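Local coordinates for uncharacterized protein (Sus scrofa, PDB 5BNF) that is porcine CD38, a disulfide-bonded member of the ADP-ribosyl cyclase family with a helical part beside a four-stranded parallel sheet, at residues N141-A151 with T172-Q182. Residues are numbered along the deposited sequence; the frame is centred on the assembly and turned at random.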
# COMPACT_ATOMS: atom_id res chain seq x y z
N ASN A 141 4.77 3.17 -2.80
CA ASN A 141 5.64 3.48 -1.67
C ASN A 141 5.09 4.68 -0.91
O ASN A 141 5.09 4.69 0.32
CB ASN A 141 7.04 3.81 -2.16
CG ASN A 141 8.09 3.02 -1.44
OD1 ASN A 141 8.34 3.22 -0.25
ND2 ASN A 141 8.73 2.10 -2.16
N LEU A 142 4.61 5.68 -1.64
CA LEU A 142 4.06 6.88 -1.04
C LEU A 142 2.68 6.62 -0.40
O LEU A 142 2.39 7.11 0.68
CB LEU A 142 3.93 7.98 -2.10
CG LEU A 142 3.24 9.27 -1.68
CD1 LEU A 142 3.92 9.85 -0.44
CD2 LEU A 142 3.27 10.25 -2.84
N LEU A 143 1.84 5.85 -1.08
CA LEU A 143 0.52 5.54 -0.58
C LEU A 143 0.63 4.85 0.77
O LEU A 143 -0.07 5.19 1.72
CB LEU A 143 -0.22 4.62 -1.57
CG LEU A 143 -1.73 4.66 -1.41
CD1 LEU A 143 -2.19 6.12 -1.51
CD2 LEU A 143 -2.42 3.81 -2.47
N SER A 144 1.54 3.89 0.85
CA SER A 144 1.77 3.14 2.07
C SER A 144 2.24 4.07 3.18
O SER A 144 1.74 4.02 4.30
CB SER A 144 2.81 2.05 1.83
OG SER A 144 2.28 1.07 0.96
N LYS A 145 3.19 4.94 2.85
CA LYS A 145 3.71 5.88 3.83
C LYS A 145 2.58 6.74 4.39
O LYS A 145 2.47 6.91 5.60
CB LYS A 145 4.76 6.79 3.20
CG LYS A 145 5.28 7.84 4.15
CD LYS A 145 6.79 7.74 4.31
CE LYS A 145 7.45 9.08 4.00
NZ LYS A 145 7.24 9.50 2.59
N ARG A 146 1.75 7.29 3.51
CA ARG A 146 0.63 8.13 3.93
C ARG A 146 -0.35 7.33 4.78
O ARG A 146 -0.78 7.79 5.83
CB ARG A 146 -0.12 8.69 2.71
CG ARG A 146 0.58 9.81 1.97
CD ARG A 146 0.64 11.08 2.81
NE ARG A 146 2.00 11.39 3.25
CZ ARG A 146 2.88 12.07 2.53
NH1 ARG A 146 4.10 12.29 3.01
NH2 ARG A 146 2.55 12.54 1.33
N PHE A 147 -0.70 6.13 4.30
CA PHE A 147 -1.63 5.25 5.00
C PHE A 147 -1.18 5.00 6.43
O PHE A 147 -1.98 4.99 7.35
CB PHE A 147 -1.75 3.93 4.23
CG PHE A 147 -2.88 3.03 4.70
CD1 PHE A 147 -4.20 3.45 4.62
CD2 PHE A 147 -2.61 1.75 5.18
CE1 PHE A 147 -5.25 2.60 4.99
CE2 PHE A 147 -3.65 0.89 5.55
CZ PHE A 147 -4.97 1.32 5.46
N ALA A 148 0.12 4.82 6.62
CA ALA A 148 0.67 4.56 7.95
C ALA A 148 0.67 5.81 8.82
O ALA A 148 0.40 5.74 10.03
CB ALA A 148 2.08 4.00 7.84
N GLU A 149 0.97 6.95 8.21
CA GLU A 149 1.01 8.20 8.94
C GLU A 149 -0.37 8.63 9.44
O GLU A 149 -0.48 9.26 10.49
CB GLU A 149 1.61 9.30 8.05
CG GLU A 149 3.03 9.02 7.58
CD GLU A 149 3.60 10.16 6.73
OE1 GLU A 149 2.90 10.62 5.80
OE2 GLU A 149 4.75 10.59 6.98
N ASN A 150 -1.42 8.28 8.71
CA ASN A 150 -2.78 8.65 9.10
C ASN A 150 -3.47 7.61 9.97
O ASN A 150 -4.67 7.72 10.25
CB ASN A 150 -3.66 8.88 7.85
CG ASN A 150 -3.14 10.00 6.97
OD1 ASN A 150 -2.78 11.08 7.46
ND2 ASN A 150 -3.13 9.76 5.66
N ALA A 151 -2.73 6.59 10.39
CA ALA A 151 -3.31 5.55 11.23
C ALA A 151 -3.48 6.07 12.64
O ALA A 151 -2.63 6.80 13.14
CB ALA A 151 -2.42 4.31 11.22
N THR A 172 7.70 -3.70 2.35
CA THR A 172 7.16 -2.36 2.48
C THR A 172 6.74 -2.11 3.93
O THR A 172 7.00 -1.04 4.50
CB THR A 172 5.95 -2.17 1.56
OG1 THR A 172 6.36 -2.39 0.20
CG2 THR A 172 5.37 -0.76 1.70
N PHE A 173 6.09 -3.10 4.52
CA PHE A 173 5.65 -3.00 5.89
C PHE A 173 6.79 -2.79 6.87
O PHE A 173 6.74 -1.88 7.69
CB PHE A 173 4.88 -4.25 6.32
CG PHE A 173 4.39 -4.18 7.74
CD1 PHE A 173 3.45 -3.22 8.11
CD2 PHE A 173 4.91 -5.00 8.71
CE1 PHE A 173 3.03 -3.10 9.43
CE2 PHE A 173 4.50 -4.88 10.04
CZ PHE A 173 3.55 -3.93 10.40
N GLY A 174 7.81 -3.64 6.79
CA GLY A 174 8.92 -3.56 7.71
C GLY A 174 9.92 -2.44 7.52
O GLY A 174 10.56 -2.01 8.47
N ARG A 175 10.06 -1.95 6.29
CA ARG A 175 11.02 -0.89 6.04
C ARG A 175 10.34 0.47 5.92
O ARG A 175 10.96 1.51 6.19
CB ARG A 175 11.79 -1.22 4.76
CG ARG A 175 13.09 -0.46 4.60
CD ARG A 175 13.12 0.17 3.23
NE ARG A 175 12.44 -0.68 2.28
CZ ARG A 175 11.75 -0.24 1.23
NH1 ARG A 175 11.65 1.06 1.00
NH2 ARG A 175 11.13 -1.10 0.44
N VAL A 176 9.07 0.48 5.53
CA VAL A 176 8.36 1.74 5.39
C VAL A 176 7.22 1.97 6.39
O VAL A 176 7.33 2.80 7.28
CB VAL A 176 7.78 1.88 3.97
CG1 VAL A 176 6.92 3.12 3.89
CG2 VAL A 176 8.91 1.95 2.97
N GLU A 177 6.14 1.21 6.23
CA GLU A 177 4.96 1.36 7.07
C GLU A 177 5.17 1.38 8.58
O GLU A 177 4.82 2.37 9.21
CB GLU A 177 3.93 0.31 6.68
CG GLU A 177 3.47 0.49 5.25
CD GLU A 177 2.64 -0.67 4.74
OE1 GLU A 177 3.05 -1.83 4.95
OE2 GLU A 177 1.60 -0.42 4.10
N VAL A 178 5.75 0.34 9.16
CA VAL A 178 5.96 0.33 10.61
C VAL A 178 6.59 1.61 11.15
O VAL A 178 6.18 2.10 12.20
CB VAL A 178 6.86 -0.84 11.11
CG1 VAL A 178 6.53 -1.16 12.56
CG2 VAL A 178 6.66 -2.06 10.26
N HIS A 179 7.59 2.13 10.44
CA HIS A 179 8.29 3.34 10.87
C HIS A 179 7.49 4.61 10.68
O HIS A 179 7.78 5.62 11.30
CB HIS A 179 9.62 3.48 10.11
CG HIS A 179 10.55 2.33 10.31
ND1 HIS A 179 11.30 2.17 11.46
CD2 HIS A 179 10.81 1.24 9.54
CE1 HIS A 179 11.98 1.04 11.38
NE2 HIS A 179 11.70 0.45 10.23
N SER A 180 6.48 4.57 9.82
CA SER A 180 5.66 5.76 9.59
C SER A 180 4.47 5.87 10.54
O SER A 180 3.69 6.80 10.45
CB SER A 180 5.17 5.80 8.14
OG SER A 180 6.25 6.06 7.25
N LEU A 181 4.32 4.91 11.45
CA LEU A 181 3.22 4.96 12.40
C LEU A 181 3.50 6.08 13.39
O LEU A 181 4.62 6.21 13.90
CB LEU A 181 3.09 3.63 13.14
CG LEU A 181 2.64 2.45 12.29
CD1 LEU A 181 2.85 1.16 13.05
CD2 LEU A 181 1.19 2.62 11.91
N GLN A 182 2.50 6.91 13.65
CA GLN A 182 2.64 8.03 14.58
C GLN A 182 2.32 7.61 16.01
O GLN A 182 1.16 7.33 16.32
CB GLN A 182 1.69 9.16 14.19
CG GLN A 182 1.84 9.70 12.77
CD GLN A 182 3.02 10.63 12.63
OE1 GLN A 182 4.17 10.19 12.54
NE2 GLN A 182 2.75 11.93 12.62
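Ala-148 and Ser-180 meet methyl to methylene where helix 141-149 runs beside helix 172-180, their CB atoms 3.6 Å apart. The two helices point roughly the same way, at 32° with 8.0 Å between axes. Toward the C-terminal end the backbones close in, Ala-148 CA to Leu-181 CA 5.1 Å, consistent with the small side chains there. Ala-148 CB also lies 3.5 Å from Glu-177 O, and Leu-181 CD2 reaches in beside it to Ala-151 CB. Ser-180 turns its hydroxyl back along its own helix, OG beside the backbone N (chi1 -70°), making a weak hydrogen bond to Val-176 O while Lys-145 CD passes 3.4 Å from the same OG. Lys-145 NZ leads away to a salt bridge with Glu-55. Ser-180 O receives a CA-H...O contact from Glu-149 CA (3.4 Å); Arg-146 NE gives Glu-149 OE1 a nearly straight hydrogen bond, part of a salt bridge.

At the N-terminal end Asn-141 lays its OD1 against Val-176 CG2 (3.5 Å). One turn on, Ser-144 faces both Thr-172 CG2 and the Glu-177 carboxylate, OG 3.5 Å from Glu-177 OE2, but its hydroxyl is bonded to Trp-140 O.

Helix 135-149 leads into strand 153-160, which helix 172-180 joins to parallel strand 186-194 in a beta-alpha-beta crossover; the contact thus pairs the helices before and after that strand. Phe-76 of strand 75-77 touches both Ala-148 and Glu-177, while helix 208-219 meets Val-178.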